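Local coordinates for protein NEDD8-conjugating enzyme UBC12 (Saccharomyces cerevisiae, PDB 3O2U) that accepts the ubiquitin-like protein Rub1 (NEDD8) from its E1 complex as a thioester and attaches it to other proteins, chiefly the cullin Cdc53, at residues P64-I69 with L86-V91; V68-D73 with G137-F142. All blocks are in the same frame, centred on the assembly; numbering follows the deposited sequence.

Contact 1 (P64-I69 with L86-V91); sequences PKLEVI and LDFNEV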
loop_
_atom_site.group_PDB
_atom_site.type_symbol
_atom_site.label_atom_id
_atom_site.label_comp_id
_atom_site.label_asym_id
_atom_site.label_seq_id
_atom_site.Cartn_x
_atom_site.Cartn_y
_atom_site.Cartn_z
ATOM N N PRO A 64 -10.344 7.630 -1.615
ATOM C CA PRO A 64 -9.356 7.999 -0.600
ATOM C C PRO A 64 -8.001 7.430 -0.997
ATOM O O PRO A 64 -7.923 6.349 -1.599
ATOM C CB PRO A 64 -9.883 7.313 0.668
ATOM C CG PRO A 64 -11.378 7.151 0.417
ATOM C CD PRO A 64 -11.463 6.852 -1.050
ATOM N N LYS A 65 -6.940 8.144 -0.660
ATOM C CA LYS A 65 -5.602 7.705 -1.035
ATOM C C LYS A 65 -4.600 8.148 0.024
ATOM O O LYS A 65 -4.655 9.289 0.513
ATOM C CB LYS A 65 -5.229 8.255 -2.413
ATOM C CG LYS A 65 -3.866 7.806 -2.918
ATOM C CD LYS A 65 -3.472 8.605 -4.157
ATOM C CE LYS A 65 -4.435 8.326 -5.303
ATOM N NZ LYS A 65 -3.852 7.273 -6.167
ATOM N N LEU A 66 -3.727 7.225 0.419
ATOM C CA LEU A 66 -2.724 7.504 1.450
ATOM C C LEU A 66 -1.352 7.238 0.862
ATOM O O LEU A 66 -1.205 6.379 -0.010
ATOM C CB LEU A 66 -2.912 6.578 2.663
ATOM C CG LEU A 66 -4.334 6.385 3.193
ATOM C CD1 LEU A 66 -4.359 5.316 4.293
ATOM C CD2 LEU A 66 -4.922 7.697 3.701
ATOM N N GLU A 67 -0.356 7.968 1.346
ATOM C CA GLU A 67 1.034 7.651 1.043
ATOM C C GLU A 67 1.673 7.103 2.309
ATOM O O GLU A 67 1.612 7.734 3.362
ATOM C CB GLU A 67 1.809 8.890 0.604
ATOM C CG GLU A 67 3.275 8.579 0.267
ATOM C CD GLU A 67 4.108 9.820 0.052
ATOM O OE1 GLU A 67 3.763 10.881 0.621
ATOM O OE2 GLU A 67 5.117 9.727 -0.679
ATOM N N VAL A 68 2.285 5.931 2.211
ATOM C CA VAL A 68 2.932 5.328 3.375
ATOM C C VAL A 68 4.424 5.280 3.107
ATOM O O VAL A 68 4.839 4.736 2.101
ATOM C CB VAL A 68 2.430 3.890 3.633
ATOM C CG1 VAL A 68 3.282 3.217 4.710
ATOM C CG2 VAL A 68 0.977 3.911 4.060
ATOM N N ILE A 69 5.218 5.843 4.014
ATOM C CA ILE A 69 6.671 5.907 3.841
ATOM C C ILE A 69 7.395 5.043 4.881
ATOM O O ILE A 69 7.383 5.346 6.074
ATOM C CB ILE A 69 7.183 7.346 3.948
ATOM C CG1 ILE A 69 6.501 8.230 2.894
ATOM C CG2 ILE A 69 8.708 7.371 3.780
ATOM C CD1 ILE A 69 6.816 9.712 3.020
ATOM N N LEU A 86 -1.527 3.912 -1.216
ATOM C CA LEU A 86 -2.621 2.982 -0.941
ATOM C C LEU A 86 -3.928 3.610 -1.430
ATOM O O LEU A 86 -4.320 4.676 -0.933
ATOM C CB LEU A 86 -2.718 2.693 0.563
ATOM C CG LEU A 86 -1.716 1.710 1.197
ATOM C CD1 LEU A 86 -0.282 2.178 1.029
ATOM C CD2 LEU A 86 -2.038 1.558 2.656
ATOM N N ASP A 87 -4.590 2.960 -2.388
ATOM C CA ASP A 87 -5.805 3.484 -3.024
ATOM C C ASP A 87 -7.025 2.640 -2.633
ATOM O O ASP A 87 -7.077 1.444 -2.948
ATOM C CB ASP A 87 -5.661 3.454 -4.551
ATOM C CG ASP A 87 -4.422 4.182 -5.050
ATOM O OD1 ASP A 87 -3.942 5.102 -4.373
ATOM O OD2 ASP A 87 -3.922 3.836 -6.143
ATOM N N PHE A 88 -7.999 3.258 -1.980
ATOM C CA PHE A 88 -9.166 2.553 -1.455
ATOM C C PHE A 88 -10.357 2.737 -2.380
ATOM O O PHE A 88 -10.596 3.834 -2.861
ATOM C CB PHE A 88 -9.521 3.104 -0.076
ATOM C CG PHE A 88 -8.458 2.882 0.945
ATOM C CD1 PHE A 88 -8.592 1.883 1.893
ATOM C CD2 PHE A 88 -7.302 3.642 0.937
ATOM C CE1 PHE A 88 -7.598 1.658 2.816
ATOM C CE2 PHE A 88 -6.304 3.428 1.861
ATOM C CZ PHE A 88 -6.453 2.435 2.807
ATOM N N ASN A 89 -11.100 1.666 -2.633
ATOM C CA ASN A 89 -12.360 1.786 -3.373
ATOM C C ASN A 89 -13.540 1.741 -2.400
ATOM O O ASN A 89 -13.341 1.635 -1.184
ATOM C CB ASN A 89 -12.457 0.703 -4.453
ATOM C CG ASN A 89 -12.415 -0.695 -3.882
ATOM O OD1 ASN A 89 -12.818 -0.926 -2.741
ATOM N ND2 ASN A 89 -11.938 -1.648 -4.682
ATOM N N GLU A 90 -14.764 1.820 -2.916
ATOM C CA GLU A 90 -15.929 1.932 -2.046
ATOM C C GLU A 90 -16.305 0.591 -1.427
ATOM O O GLU A 90 -17.348 0.451 -0.785
ATOM C CB GLU A 90 -17.118 2.549 -2.800
ATOM C CG GLU A 90 -16.949 4.046 -3.064
ATOM C CD GLU A 90 -16.691 4.826 -1.778
ATOM O OE1 GLU A 90 -17.619 4.906 -0.940
ATOM O OE2 GLU A 90 -15.561 5.346 -1.597
ATOM N N VAL A 91 -15.435 -0.389 -1.605
ATOM C CA VAL A 91 -15.719 -1.744 -1.158
ATOM C C VAL A 91 -14.809 -2.191 0.004
ATOM O O VAL A 91 -14.897 -3.313 0.493
ATOM C CB VAL A 91 -15.755 -2.695 -2.380
ATOM C CG1 VAL A 91 -15.027 -3.984 -2.135
ATOM C CG2 VAL A 91 -17.222 -2.930 -2.801
#
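A salt bridge in which the Lys65 ammonium comes to the Asp87 carboxylate from above its plane marks the pairing of these two strand residues. Lys65 NZ lies 2.8 Å from Asp87 OD1 and stands 52° out of the carboxylate plane. The two side chains run side by side on one face of the sheet, from a non-hydrogen-bonded antiparallel pair. Lys65 starts with CG anti to the backbone N (chi1 -178°), then bends at chi3 and chi4, so the chain curls over OD1. Lys65 CG is only 3.1 Å from Asp87 OD1, so the oxygen is touched by methylene carbon as well as by the ammonium. An alanine at Lys65 would remove the ammonium and this methylene cover, and would probably leave the Asp87 carboxylate without its cross-strand countercharge.

Next to this pair, Leu66 and Leu86 form a hydrogen-bonded pair. Leu66 N gives to Leu86 O at 2.9 Å, and Leu86 N gives to Leu66 O at 2.8 Å. The ladder goes one step past the strands: Phe88 N reaches Pro64 O at 3.1 Å in a nearly straight bond (176°).

The other face is apolar. Leu66 CD1 meets Phe88 CE2 at 3.6 Å, obliquely to the ring. Val68 CG2 touches Leu86 CD1 at 3.7 Å. Leu34 and Leu38 of helix 29-39 and Leu131 of helix 131-143 pack on this face. Beyond the strand, the Glu90 carboxylate hydrogen-bonds Ser28 through OE1 and forms a salt bridge to Arg31 through OE2. This is an antiparallel beta hairpin, the central pair of strands in the four-stranded meander of the ubiquitin-conjugating (UBC) fold.

Contact 2 (V68-D73 with G137-F142); sequences VIVRPD and GLLFLF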
loop_
_atom_site.group_PDB
_atom_site.type_symbol
_atom_site.label_atom_id
_atom_site.label_comp_id
_atom_site.label_asym_id
_atom_site.label_seq_id
_atom_site.Cartn_x
_atom_site.Cartn_y
_atom_site.Cartn_z
ATOM N N VAL A 68 2.285 5.931 2.211
ATOM C CA VAL A 68 2.932 5.328 3.375
ATOM C C VAL A 68 4.424 5.280 3.107
ATOM O O VAL A 68 4.839 4.736 2.101
ATOM C CB VAL A 68 2.430 3.890 3.633
ATOM C CG1 VAL A 68 3.282 3.217 4.710
ATOM C CG2 VAL A 68 0.977 3.911 4.060
ATOM N N ILE A 69 5.218 5.843 4.014
ATOM C CA ILE A 69 6.671 5.907 3.841
ATOM C C ILE A 69 7.395 5.043 4.881
ATOM O O ILE A 69 7.383 5.346 6.074
ATOM C CB ILE A 69 7.183 7.346 3.948
ATOM C CG1 ILE A 69 6.501 8.230 2.894
ATOM C CG2 ILE A 69 8.708 7.371 3.780
ATOM C CD1 ILE A 69 6.816 9.712 3.020
ATOM N N VAL A 70 8.019 3.964 4.418
ATOM C CA VAL A 70 8.748 3.055 5.296
ATOM C C VAL A 70 10.244 3.390 5.271
ATOM O O VAL A 70 10.865 3.388 4.208
ATOM C CB VAL A 70 8.485 1.588 4.880
ATOM C CG1 VAL A 70 9.184 0.620 5.814
ATOM C CG2 VAL A 70 6.964 1.318 4.899
ATOM N N ARG A 71 10.791 3.699 6.447
ATOM C CA ARG A 71 12.221 3.989 6.617
ATOM C C ARG A 71 12.779 3.113 7.747
ATOM O O ARG A 71 12.820 3.532 8.900
ATOM C CB ARG A 71 12.430 5.472 6.947
ATOM C CG ARG A 71 13.900 5.927 6.941
ATOM C CD ARG A 71 13.980 7.440 7.043
ATOM N NE ARG A 71 15.354 7.959 7.036
ATOM C CZ ARG A 71 16.082 8.147 8.138
ATOM N NH1 ARG A 71 15.582 7.832 9.331
ATOM N NH2 ARG A 71 17.312 8.638 8.053
ATOM N N PRO A 72 13.166 1.881 7.419
ATOM C CA PRO A 72 13.606 0.900 8.419
ATOM C C PRO A 72 14.853 1.403 9.127
ATOM O O PRO A 72 15.660 2.082 8.495
ATOM C CB PRO A 72 13.968 -0.320 7.568
ATOM C CG PRO A 72 13.193 -0.159 6.325
ATOM C CD PRO A 72 13.144 1.311 6.061
ATOM N N ASP A 73 15.024 1.084 10.402
ATOM C CA ASP A 73 16.250 1.492 11.080
ATOM C C ASP A 73 17.162 0.304 11.373
ATOM O O ASP A 73 18.129 0.426 12.129
ATOM C CB ASP A 73 15.943 2.282 12.348
ATOM C CG ASP A 73 15.160 1.475 13.372
ATOM O OD1 ASP A 73 14.812 0.311 13.084
ATOM O OD2 ASP A 73 14.895 2.014 14.467
ATOM N N GLY A 137 2.682 -4.956 7.769
ATOM C CA GLY A 137 3.098 -5.915 6.756
ATOM C C GLY A 137 4.106 -5.366 5.762
ATOM O O GLY A 137 5.054 -6.056 5.377
ATOM N N LEU A 138 3.907 -4.120 5.344
ATOM C CA LEU A 138 4.842 -3.452 4.434
ATOM C C LEU A 138 6.192 -3.252 5.140
ATOM O O LEU A 138 7.249 -3.443 4.563
ATOM C CB LEU A 138 4.254 -2.117 3.962
ATOM C CG LEU A 138 2.998 -2.278 3.093
ATOM C CD1 LEU A 138 2.369 -0.928 2.721
ATOM C CD2 LEU A 138 3.316 -3.087 1.848
ATOM N N LEU A 139 6.148 -2.887 6.406
ATOM C CA LEU A 139 7.381 -2.734 7.162
ATOM C C LEU A 139 8.130 -4.071 7.194
ATOM O O LEU A 139 9.295 -4.147 6.815
ATOM C CB LEU A 139 7.068 -2.269 8.573
ATOM C CG LEU A 139 8.292 -2.054 9.474
ATOM C CD1 LEU A 139 9.305 -1.141 8.803
ATOM C CD2 LEU A 139 7.869 -1.502 10.832
ATOM N N PHE A 140 7.435 -5.119 7.622
ATOM C CA PHE A 140 8.006 -6.459 7.809
ATOM C C PHE A 140 8.652 -7.038 6.536
ATOM O O PHE A 140 9.558 -7.869 6.610
ATOM C CB PHE A 140 6.904 -7.396 8.329
ATOM C CG PHE A 140 7.414 -8.676 8.936
ATOM C CD1 PHE A 140 8.107 -8.666 10.133
ATOM C CD2 PHE A 140 7.180 -9.895 8.313
ATOM C CE1 PHE A 140 8.572 -9.860 10.695
ATOM C CE2 PHE A 140 7.642 -11.085 8.868
ATOM C CZ PHE A 140 8.334 -11.067 10.057
ATOM N N LEU A 141 8.184 -6.604 5.368
ATOM C CA LEU A 141 8.802 -7.010 4.109
ATOM C C LEU A 141 10.278 -6.620 4.058
ATOM O O LEU A 141 11.095 -7.295 3.436
ATOM C CB LEU A 141 8.100 -6.340 2.917
ATOM C CG LEU A 141 6.779 -6.873 2.360
ATOM C CD1 LEU A 141 6.274 -5.912 1.300
ATOM C CD2 LEU A 141 6.943 -8.261 1.765
ATOM N N PHE A 142 10.609 -5.503 4.681
ATOM C CA PHE A 142 11.978 -5.002 4.648
ATOM C C PHE A 142 12.812 -5.550 5.798
ATOM O O PHE A 142 14.040 -5.599 5.708
ATOM C CB PHE A 142 11.983 -3.471 4.656
ATOM C CG PHE A 142 11.345 -2.877 3.424
ATOM C CD1 PHE A 142 10.006 -2.524 3.425
ATOM C CD2 PHE A 142 12.074 -2.731 2.256
ATOM C CE1 PHE A 142 9.405 -1.991 2.284
ATOM C CE2 PHE A 142 11.476 -2.218 1.097
ATOM C CZ PHE A 142 10.136 -1.857 1.115
#
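Val70 is the hub of this strand-to-helix contact in the UBC fold, where helix 131-143 packs against the antiparallel sheet. Its two methyls are turned to the helix and do different work. CG1, anti to the backbone N (chi1 -178°), meets both Leu139 and Phe142. Val70 CG2 lies beside the backbone N and makes a looser approach to Leu138 CB, at 4.5 Å. Leu139 has CG anti to its own backbone N (chi1 -179°), which brings CD1 back to the strand although its CB does not point there.

Pro72 takes over where the strand has ended. Pro72 CG rests 3.9 Å from Phe142 CB, at the root of the aromatic side chain. Val70 CG1 comes to Phe142 CD1 at 4.0 Å, obliquely to the ring. Leu139 and Phe142 lie three residues apart on the helix, and Phe142 N hydrogen-bonds to Leu139 O at 2.8 Å in the same turn. No hydrogen bond crosses between the segments.

Strand 68-70 and helix segment 137-142 run in roughly the same direction, with their axes 26° apart and 9.3 Å at closest approach. In the next shell, the Phe142 ring has edge-to-face partners in His107 and Tyr77, and Ile82 and Phe84 of strand 82-87 also touch it. The backbone of Val70 is held by hydrogen bonding to Ile82. The side chain of Leu138 is about 9 Å from that of Cys117, the predicted thioester cysteine. The tightest point is Val70 CG1 against Leu139 CD1, at 3.5 Å, closer than usual for two methyls.

How the contacts relate
From the N terminus, the chain passes helix 29-39 and strand 47-51 before entering strand 65-70, from which both contacts start. Contact 1 closes the shorter loop: 16 residues separate its segments, and the chain turns back into strand 82-87. Contact 2 closes a longer one of 63 residues, running through strands 82-87 and 98-101 and past Cys117 to helix 131-143. The two starting segments share Val68 and Ile69. Segment 86-91 lies within the longer loop, but contact 1 opens slightly earlier, so the loops overlap and cross. Contact 1 joins neighbouring strands within the sheet; contact 2 ties that sheet to the helix. Their centres are about 17 Å apart.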